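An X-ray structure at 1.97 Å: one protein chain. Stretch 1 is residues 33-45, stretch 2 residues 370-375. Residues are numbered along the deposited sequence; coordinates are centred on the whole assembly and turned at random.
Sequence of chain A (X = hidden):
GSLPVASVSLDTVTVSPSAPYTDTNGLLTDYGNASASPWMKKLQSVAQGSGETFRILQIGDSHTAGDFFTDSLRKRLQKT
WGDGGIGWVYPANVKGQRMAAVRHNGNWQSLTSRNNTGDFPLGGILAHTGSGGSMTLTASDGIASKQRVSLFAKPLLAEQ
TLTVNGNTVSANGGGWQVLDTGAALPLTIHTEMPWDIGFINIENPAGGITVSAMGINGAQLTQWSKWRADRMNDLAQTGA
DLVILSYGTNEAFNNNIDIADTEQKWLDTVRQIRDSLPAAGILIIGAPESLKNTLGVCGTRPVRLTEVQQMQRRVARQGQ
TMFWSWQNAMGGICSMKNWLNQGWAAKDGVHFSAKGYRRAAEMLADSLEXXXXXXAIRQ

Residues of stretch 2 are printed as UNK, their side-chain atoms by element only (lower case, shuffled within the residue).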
# COMPACT_ATOMS: atom_id res chain seq x y z
N ASN A 33 -2.48 -19.48 -10.40
CA ASN A 33 -3.61 -19.83 -11.25
C ASN A 33 -4.72 -18.83 -10.99
O ASN A 33 -5.71 -19.15 -10.34
CB ASN A 33 -4.07 -21.25 -10.93
CG ASN A 33 -5.01 -21.83 -11.98
OD1 ASN A 33 -5.32 -21.18 -12.99
ND2 ASN A 33 -5.47 -23.06 -11.74
N ALA A 34 -4.53 -17.61 -11.49
CA ALA A 34 -5.40 -16.50 -11.15
C ALA A 34 -6.85 -16.75 -11.56
O ALA A 34 -7.77 -16.39 -10.82
CB ALA A 34 -4.88 -15.20 -11.77
N SER A 35 -7.06 -17.36 -12.72
CA SER A 35 -8.42 -17.58 -13.21
C SER A 35 -9.19 -18.54 -12.29
O SER A 35 -10.40 -18.42 -12.15
CB SER A 35 -8.42 -18.07 -14.67
OG SER A 35 -7.72 -19.29 -14.83
N ALA A 36 -8.49 -19.45 -11.62
CA ALA A 36 -9.13 -20.42 -10.74
C ALA A 36 -9.21 -19.97 -9.28
O ALA A 36 -9.68 -20.73 -8.42
CB ALA A 36 -8.41 -21.76 -10.83
N SER A 37 -8.79 -18.74 -9.01
CA SER A 37 -8.60 -18.26 -7.64
C SER A 37 -9.85 -17.65 -7.02
O SER A 37 -10.71 -17.11 -7.72
CB SER A 37 -7.46 -17.22 -7.61
OG SER A 37 -7.84 -16.02 -8.26
N PRO A 38 -9.95 -17.71 -5.68
CA PRO A 38 -11.02 -17.02 -4.95
C PRO A 38 -11.06 -15.52 -5.23
O PRO A 38 -12.16 -14.97 -5.37
CB PRO A 38 -10.66 -17.27 -3.48
CG PRO A 38 -9.85 -18.52 -3.49
CD PRO A 38 -9.09 -18.52 -4.79
N TRP A 39 -9.91 -14.86 -5.33
CA TRP A 39 -9.94 -13.40 -5.50
C TRP A 39 -10.44 -12.97 -6.88
O TRP A 39 -11.12 -11.95 -7.01
CB TRP A 39 -8.58 -12.75 -5.16
CG TRP A 39 -7.47 -13.11 -6.09
CD1 TRP A 39 -6.57 -14.14 -5.94
CD2 TRP A 39 -7.12 -12.44 -7.30
NE1 TRP A 39 -5.69 -14.14 -6.99
CE2 TRP A 39 -6.00 -13.11 -7.84
CE3 TRP A 39 -7.64 -11.34 -7.98
CZ2 TRP A 39 -5.40 -12.72 -9.02
CZ3 TRP A 39 -7.04 -10.95 -9.16
CH2 TRP A 39 -5.93 -11.64 -9.67
N MET A 40 -10.11 -13.74 -7.90
CA MET A 40 -10.61 -13.43 -9.25
C MET A 40 -12.13 -13.59 -9.30
O MET A 40 -12.83 -12.76 -9.88
CB MET A 40 -9.95 -14.36 -10.27
CG MET A 40 -10.40 -14.16 -11.71
SD MET A 40 -9.97 -12.56 -12.40
CE MET A 40 -8.17 -12.64 -12.41
N LYS A 41 -12.62 -14.65 -8.67
CA LYS A 41 -14.05 -14.90 -8.61
C LYS A 41 -14.77 -13.73 -7.93
O LYS A 41 -15.83 -13.29 -8.38
CB LYS A 41 -14.33 -16.22 -7.88
CG LYS A 41 -15.78 -16.66 -7.89
CD LYS A 41 -15.98 -17.92 -7.05
CE LYS A 41 -15.35 -19.14 -7.72
NZ LYS A 41 -16.09 -19.54 -8.95
N LYS A 42 -14.16 -13.19 -6.88
CA LYS A 42 -14.74 -12.01 -6.23
C LYS A 42 -14.67 -10.76 -7.12
O LYS A 42 -15.63 -9.99 -7.19
CB LYS A 42 -14.09 -11.76 -4.87
CG LYS A 42 -14.68 -10.56 -4.14
CD LYS A 42 -14.09 -10.40 -2.74
CE LYS A 42 -14.62 -9.12 -2.11
NZ LYS A 42 -14.07 -8.88 -0.74
N LEU A 43 -13.55 -10.57 -7.83
CA LEU A 43 -13.43 -9.41 -8.73
C LEU A 43 -14.47 -9.45 -9.83
O LEU A 43 -15.14 -8.44 -10.08
CB LEU A 43 -12.03 -9.33 -9.35
CG LEU A 43 -11.39 -7.94 -9.43
CD1 LEU A 43 -10.43 -7.87 -10.60
CD2 LEU A 43 -12.39 -6.78 -9.49
N GLN A 44 -14.61 -10.60 -10.48
CA GLN A 44 -15.61 -10.76 -11.54
C GLN A 44 -17.03 -10.42 -11.07
O GLN A 44 -17.76 -9.70 -11.75
CB GLN A 44 -15.57 -12.17 -12.14
CG GLN A 44 -14.24 -12.57 -12.80
CD GLN A 44 -14.04 -11.98 -14.20
OE1 GLN A 44 -14.72 -11.04 -14.60
NE2 GLN A 44 -13.09 -12.55 -14.94
N SER A 45 -17.42 -10.93 -9.91
CA SER A 45 -18.77 -10.64 -9.42
C SER A 45 -18.94 -9.17 -9.08
O SER A 45 -20.00 -8.61 -9.32
CB SER A 45 -19.19 -11.55 -8.26
OG SER A 45 -18.19 -11.62 -7.27
N UNK A 370 -6.41 -6.98 -18.43
CA UNK A 370 -6.22 -8.03 -19.42
C UNK A 370 -6.38 -9.38 -18.78
O UNK A 370 -7.00 -10.28 -19.35
c UNK A 370 -3.21 -6.97 -21.67
o UNK A 370 -2.77 -6.00 -22.34
c UNK A 370 -4.57 -6.85 -21.00
c UNK A 370 -4.81 -7.97 -20.02
o UNK A 370 -2.57 -8.04 -21.52
N UNK A 371 -5.81 -9.51 -17.59
CA UNK A 371 -5.77 -10.78 -16.89
C UNK A 371 -7.18 -11.20 -16.54
O UNK A 371 -7.55 -12.36 -16.67
c UNK A 371 -4.80 -11.92 -14.73
c UNK A 371 -4.91 -10.67 -15.62
c UNK A 371 -4.01 -11.61 -13.46
c UNK A 371 -4.17 -13.09 -15.46
N UNK A 372 -7.96 -10.23 -16.10
CA UNK A 372 -9.34 -10.46 -15.71
C UNK A 372 -10.17 -10.81 -16.95
O UNK A 372 -10.96 -11.76 -16.94
c UNK A 372 -11.44 -9.25 -14.98
c UNK A 372 -9.35 -9.14 -13.60
c UNK A 372 -9.92 -9.23 -15.00
N UNK A 373 -9.96 -10.05 -18.01
CA UNK A 373 -10.66 -10.25 -19.27
C UNK A 373 -10.44 -11.66 -19.83
O UNK A 373 -11.36 -12.25 -20.39
c UNK A 373 -10.57 -8.26 -22.60
c UNK A 373 -10.62 -9.51 -21.73
n UNK A 373 -9.34 -7.51 -22.42
n UNK A 373 -8.09 -5.72 -21.69
n UNK A 373 -10.35 -5.77 -21.30
c UNK A 373 -9.26 -6.33 -21.80
c UNK A 373 -10.26 -9.19 -20.29
N UNK A 374 -9.24 -12.19 -19.66
CA UNK A 374 -8.90 -13.52 -20.15
C UNK A 374 -9.36 -14.63 -19.20
O UNK A 374 -9.23 -15.81 -19.53
c UNK A 374 -7.40 -13.65 -20.36
o UNK A 374 -6.73 -13.85 -19.12
N UNK A 375 -9.86 -14.27 -18.03
CA UNK A 375 -10.30 -15.28 -17.07
C UNK A 375 -11.74 -15.74 -17.30
O UNK A 375 -12.57 -15.01 -17.85
c UNK A 375 -10.12 -14.77 -15.63

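Position 370 carries five side-chain atoms, three carbons and two oxygens. The chain is unbranched until the third carbon, which holds both oxygens. It is exposed and touches nothing on stretch 1. A carboxylate at the end of two further carbons is glutamate, so this is Glu 370. Its backbone O accepts a hydrogen bond from the N of position 374 at 3.0 Å, a helical turn later.

Position 371 has four side-chain carbons and no heteroatom. The chain forks at the second carbon, not the first. One methyl of the fork lies near the CB of Ala 34 and the ring edge of Trp 39. The fork itself faces the CE of Met 40. Branching at the second carbon gives Leu 371. Its CB leaves the backbone sideways to stretch 1, but the end of the side chain comes nearer. CD2 is 4.1 Å from CB of Ala 34 and 4.2 Å from CH2 of Trp 39, close to the plane of the indole. CG is 4.2 Å from CE of Met 40.

Position 372 has three side-chain carbons. The first bears the other two, so the fork is at CB. One of these methyls packs on Leu 43 and on the sulfur of Met 40; the other lies near the amide end of Gln 44. This is Val 372, and it is buried. CG2 is 3.4 Å from CD1 of Leu 43 and 3.7 Å from SD of Met 40. CG1 lies 3.7 Å from NE2 of Gln 44.

Position 373 has seven side-chain atoms. Three carbons lead to a nitrogen, then to a carbon with two more nitrogens. Its CB points away from stretch 1, and the exposed side chain touches nothing there. The guanidinium group identifies Arg 373.

Position 374 has one carbon and one oxygen, a short hydroxyl side chain. It touches nothing on stretch 1. This is Ser 374. Its OG donates to O of Leu 371 at 3.0 Å, so the hydroxyl turns back to the backbone three residues earlier.

Position 375 has a single side-chain carbon, its CB. It points toward stretch 1 and lies 3.8 Å from CB of Ser 35, 3.9 Å from SD of Met 40 and 3.8 Å from NE2 of Gln 44. A lone CB makes this Ala 375. CA of Ser 35 and CA of Ala 375 are 4.9 Å apart.

The contact is mainly apolar. Met 40 is central, because its side chain reaches Leu 371, Val 372 and Ala 375. Leu 43 adds to the packing on Val 372. One polar link crosses the contact: NE2 of Gln 44 donates a weak hydrogen bond to O of Val 372 at 3.0 Å. That same O also accepts from N of Ala 375 at 2.9 Å. Within stretch 1, Ser 37 caps the helix that carries Met 40, its OG accepting from N of Met 40 at 3.2 Å.

Stretch 2, residues 370-375: ELVRSA
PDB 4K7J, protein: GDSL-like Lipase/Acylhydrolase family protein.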